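Local coordinates for invasion protein InvA (Salmonella enterica, PDB 2X49) that takes part in type III secretion as an inner-membrane export apparatus component involved in invasion of the intestinal epithelium, this chain being its C-terminal domain, at residues S33-F36 / R42-E45; F36-V41 / E128-L133. One frame throughout, in Å; residues are numbered along the deposited sequence.

Overall arrangement
Both contacts start from the C-terminal part of helix 27-39, and their centres lie about 8 Å apart. Contact 1 folds the connection that follows the helix, on its way to strand 46-50, back over Phe-35 and Phe-36; contact 2 joins the last turn of the same helix to helix 125-139. Phe-36 belongs to both helical segments, although its ring works in contact 1. Beside its bond to Asp-38, Tyr-130 OH of contact 2 lies 3.3 Å from Gln-34 O of contact 1, a longer, probable and at most secondary hydrogen bond. A mercury ion touches contact 2; the Tyr-130 side chain is about 10 Å from a bound mercury ion, and that of Phe-35 about 13 Å from one.

Contact 1. Residues S33-F36 / R42-E45; sequences SQFF and RLPE
Phe-35 and Phe-36, neighbours on the C-terminal part of helix 27-39, receive Leu-43 and Arg-42 from the connection that returns toward strand 46-50. Phe-35 comes first and faces the interior. Its CB lies 3.6 Å from Leu-43 CD1, while the other methyl, CD2, sits above one face of the ring, displaced toward the rim and 3.9 Å from the centroid, in a CH-pi contact. Leucine and phenylalanine side chains cross at about a right angle, the isobutyl group spanning both the root and the ring of Phe-35. Leu-137 of helix 125-139 and Tyr-144 touch both residues and extend this apolar cluster.

Phe-36 turns to a more open part of the surface. The Arg-42 chain sets out away from the helix, then bends through the CB-CG bond (chi2 -88°) and brings its guanidinium back flat over the ring. The planes are 6° apart, and Arg-42 CZ stands 3.7 Å from the Phe-36 centroid, nearly over its centre. Farther back along the chain, Arg-42 CD adds a CH-pi contact to the same ring at 4.1 Å from the centroid. Arg-192 also makes a cation-pi contact with Phe-36.

No hydrogen bond joins the two segments, although Leu-43 O accepts one from Arg-32 of the same helix. Between them the contact rests on apolar packing inside and cation-pi stacking outside, where the flat stack leaves the guanidinium N-H groups directed outward around its edge.

Contact 2. Residues F36-V41 / E128-L133; sequences FIDYGV and ELYHCL
A single side-chain hydrogen bond, between Asp-38 and Tyr-130, bridges two helices far apart in sequence: the end of helix 27-39 and the middle of helix 125-139. The backbones are well separated, the closest CA atoms, those of Asp-38 and His-131, being 10.7 Å apart, and the two segments bury little surface against each other. The long Tyr-130 side chain spans most of the distance and meets the short Asp-38 side chain coming from the opposite direction. Tyr-130 has CG anti to its backbone N (chi1 169°), which carries the phenol across to the other helix, where its OH donates to Asp-38 OD2 at 2.7 Å.

Asp-38 OD2 lies at the edge of the tyrosine ring, close to its plane, but the carboxylate and the ring are turned 64° against each other. The hydroxyl meets OD2 from above the carboxylate plane, 45° out of it. The other oxygen, OD1, accepts a hydrogen bond from Gln-34 NE2 one helical turn earlier, a second bond that probably helps fix the rotation of the carboxylate. Tyr-39 adds a loose flank, its CE2 4.5 Å from Tyr-130 OH, while its own hydroxyl pairs with Lys-229.

With both carboxylate oxygens engaged by neutral donors, the two donors would be expected to stabilise a negative charge on Asp-38 and so probably to favour the ionised form of the acid.

Contact 1. Residues S33-F36 / R42-E45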
# COMPACT_ATOMS: atom_id res chain seq x y z
N SER A 33 -8.27 6.55 -13.46
CA SER A 33 -7.42 6.10 -14.55
C SER A 33 -6.07 5.65 -14.04
O SER A 33 -5.52 4.62 -14.47
CB SER A 33 -7.26 7.16 -15.66
OG SER A 33 -6.81 8.37 -15.13
N GLN A 34 -5.53 6.42 -13.11
CA GLN A 34 -4.18 6.14 -12.56
C GLN A 34 -4.18 4.87 -11.71
O GLN A 34 -3.21 4.10 -11.72
CB GLN A 34 -3.57 7.30 -11.79
CG GLN A 34 -2.06 7.09 -11.61
CD GLN A 34 -1.29 7.05 -12.95
OE1 GLN A 34 -1.55 7.84 -13.86
NE2 GLN A 34 -0.31 6.15 -13.05
N PHE A 35 -5.28 4.63 -10.99
CA PHE A 35 -5.34 3.49 -10.11
C PHE A 35 -5.30 2.25 -10.98
O PHE A 35 -4.64 1.28 -10.66
CB PHE A 35 -6.57 3.48 -9.19
CG PHE A 35 -6.52 2.49 -8.06
CD1 PHE A 35 -5.98 2.82 -6.84
CD2 PHE A 35 -6.99 1.21 -8.22
CE1 PHE A 35 -5.94 1.92 -5.78
CE2 PHE A 35 -6.92 0.33 -7.13
CZ PHE A 35 -6.41 0.69 -5.97
N PHE A 36 -6.02 2.32 -12.08
CA PHE A 36 -6.07 1.19 -13.07
C PHE A 36 -4.67 0.89 -13.62
O PHE A 36 -4.22 -0.27 -13.73
CB PHE A 36 -7.06 1.45 -14.16
CG PHE A 36 -7.16 0.35 -15.15
CD1 PHE A 36 -7.46 -0.91 -14.72
CD2 PHE A 36 -6.97 0.58 -16.48
CE1 PHE A 36 -7.56 -1.94 -15.61
CE2 PHE A 36 -7.04 -0.45 -17.38
CZ PHE A 36 -7.33 -1.71 -16.92
N ARG A 42 -10.06 -1.83 -11.58
CA ARG A 42 -10.90 -0.65 -11.76
C ARG A 42 -11.56 -0.26 -10.46
O ARG A 42 -12.04 -1.11 -9.71
CB ARG A 42 -11.98 -0.92 -12.76
CG ARG A 42 -11.55 -1.47 -14.08
CD ARG A 42 -11.23 -0.35 -14.98
NE ARG A 42 -11.06 -0.77 -16.37
CZ ARG A 42 -10.64 0.07 -17.32
NH1 ARG A 42 -10.45 1.31 -16.99
NH2 ARG A 42 -10.45 -0.33 -18.55
N LEU A 43 -11.52 1.04 -10.18
CA LEU A 43 -12.33 1.55 -9.06
C LEU A 43 -13.77 1.80 -9.43
O LEU A 43 -14.10 1.95 -10.59
CB LEU A 43 -11.72 2.87 -8.52
CG LEU A 43 -10.29 2.86 -7.96
CD1 LEU A 43 -9.74 4.29 -7.72
CD2 LEU A 43 -10.29 2.11 -6.68
N PRO A 44 -14.66 1.88 -8.42
CA PRO A 44 -16.00 2.38 -8.68
C PRO A 44 -15.96 3.84 -9.07
O PRO A 44 -14.92 4.49 -9.02
CB PRO A 44 -16.66 2.33 -7.29
CG PRO A 44 -15.83 1.36 -6.51
CD PRO A 44 -14.46 1.58 -6.99
N GLU A 45 -17.11 4.31 -9.46
CA GLU A 45 -17.30 5.76 -9.70
C GLU A 45 -16.96 6.54 -8.45
O GLU A 45 -17.04 6.06 -7.32
CB GLU A 45 -18.75 6.04 -10.07
CG GLU A 45 -19.23 5.41 -11.36
CD GLU A 45 -19.14 6.34 -12.53
OE1 GLU A 45 -18.65 7.49 -12.38
OE2 GLU A 45 -19.63 5.95 -13.59

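Contact 2. Residues F36-V41 / E128-L133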
# COMPACT_ATOMS: atom_id res chain seq x y z
N PHE A 36 -6.02 2.32 -12.08
CA PHE A 36 -6.07 1.19 -13.07
C PHE A 36 -4.67 0.89 -13.62
O PHE A 36 -4.22 -0.27 -13.73
CB PHE A 36 -7.06 1.45 -14.16
CG PHE A 36 -7.16 0.35 -15.15
CD1 PHE A 36 -7.46 -0.91 -14.72
CD2 PHE A 36 -6.97 0.58 -16.48
CE1 PHE A 36 -7.56 -1.94 -15.61
CE2 PHE A 36 -7.04 -0.45 -17.38
CZ PHE A 36 -7.33 -1.71 -16.92
N ILE A 37 -3.97 1.95 -13.93
CA ILE A 37 -2.59 1.81 -14.45
C ILE A 37 -1.70 1.15 -13.43
O ILE A 37 -0.95 0.22 -13.71
CB ILE A 37 -2.02 3.16 -14.90
CG1 ILE A 37 -2.73 3.56 -16.19
CG2 ILE A 37 -0.54 3.03 -15.27
CD1 ILE A 37 -2.57 5.02 -16.62
N ASP A 38 -1.85 1.64 -12.22
CA ASP A 38 -0.91 1.34 -11.11
C ASP A 38 -1.13 -0.04 -10.51
O ASP A 38 -0.19 -0.69 -10.06
CB ASP A 38 -0.90 2.38 -9.99
CG ASP A 38 -0.28 3.72 -10.39
OD1 ASP A 38 0.36 3.83 -11.47
OD2 ASP A 38 -0.41 4.62 -9.53
N TYR A 39 -2.38 -0.46 -10.48
CA TYR A 39 -2.77 -1.69 -9.76
C TYR A 39 -3.47 -2.76 -10.61
O TYR A 39 -3.58 -3.93 -10.17
CB TYR A 39 -3.65 -1.35 -8.54
CG TYR A 39 -2.88 -0.59 -7.50
CD1 TYR A 39 -1.96 -1.22 -6.67
CD2 TYR A 39 -3.01 0.79 -7.41
CE1 TYR A 39 -1.21 -0.52 -5.78
CE2 TYR A 39 -2.25 1.52 -6.48
CZ TYR A 39 -1.38 0.85 -5.66
OH TYR A 39 -0.64 1.59 -4.79
N GLY A 40 -3.94 -2.38 -11.77
CA GLY A 40 -4.53 -3.31 -12.72
C GLY A 40 -5.98 -3.65 -12.51
O GLY A 40 -6.51 -4.57 -13.14
N VAL A 41 -6.60 -2.90 -11.63
CA VAL A 41 -8.05 -3.07 -11.39
C VAL A 41 -8.77 -1.73 -11.38
O VAL A 41 -8.19 -0.66 -11.21
CB VAL A 41 -8.35 -3.89 -10.12
CG1 VAL A 41 -7.66 -5.30 -10.20
CG2 VAL A 41 -7.88 -3.13 -8.91
N GLU A 128 0.45 13.93 -3.97
CA GLU A 128 0.40 13.38 -2.61
C GLU A 128 -1.03 12.87 -2.31
O GLU A 128 -1.21 11.81 -1.75
CB GLU A 128 0.85 14.42 -1.56
CG GLU A 128 0.66 13.94 -0.13
CD GLU A 128 1.65 12.87 0.32
OE1 GLU A 128 2.49 12.40 -0.49
OE2 GLU A 128 1.58 12.50 1.51
N LEU A 129 -2.02 13.60 -2.76
CA LEU A 129 -3.42 13.25 -2.47
C LEU A 129 -3.75 11.93 -3.16
O LEU A 129 -4.32 11.03 -2.58
CB LEU A 129 -4.37 14.32 -2.98
CG LEU A 129 -5.88 13.98 -2.84
CD1 LEU A 129 -6.26 13.61 -1.43
CD2 LEU A 129 -6.70 15.14 -3.34
N TYR A 130 -3.29 11.82 -4.39
CA TYR A 130 -3.46 10.55 -5.13
C TYR A 130 -2.79 9.40 -4.39
O TYR A 130 -3.38 8.31 -4.20
CB TYR A 130 -2.88 10.62 -6.54
CG TYR A 130 -2.84 9.22 -7.14
CD1 TYR A 130 -4.00 8.62 -7.54
CD2 TYR A 130 -1.67 8.53 -7.31
CE1 TYR A 130 -4.01 7.33 -8.04
CE2 TYR A 130 -1.66 7.24 -7.82
CZ TYR A 130 -2.84 6.65 -8.20
OH TYR A 130 -2.86 5.35 -8.72
N HIS A 131 -1.57 9.60 -3.93
CA HIS A 131 -0.86 8.53 -3.18
C HIS A 131 -1.62 8.10 -1.94
O HIS A 131 -1.83 6.91 -1.67
CB HIS A 131 0.57 8.93 -2.83
CG HIS A 131 1.41 7.82 -2.27
ND1 HIS A 131 2.19 7.77 -1.18
CD2 HIS A 131 1.52 6.58 -2.87
CE1 HIS A 131 2.77 6.52 -1.13
NE2 HIS A 131 2.35 5.83 -2.18
N CYS A 132 -2.06 9.08 -1.17
CA CYS A 132 -2.83 8.83 0.06
C CYS A 132 -4.05 7.97 -0.26
O CYS A 132 -4.35 6.96 0.41
CB CYS A 132 -3.34 10.12 0.68
SG CYS A 132 -2.05 10.97 1.59
N LEU A 133 -4.77 8.42 -1.27
CA LEU A 133 -6.05 7.74 -1.67
C LEU A 133 -5.77 6.31 -2.16
O LEU A 133 -6.44 5.33 -1.79
CB LEU A 133 -6.79 8.51 -2.73
CG LEU A 133 -7.40 9.79 -2.22
CD1 LEU A 133 -7.87 10.67 -3.40
CD2 LEU A 133 -8.61 9.49 -1.34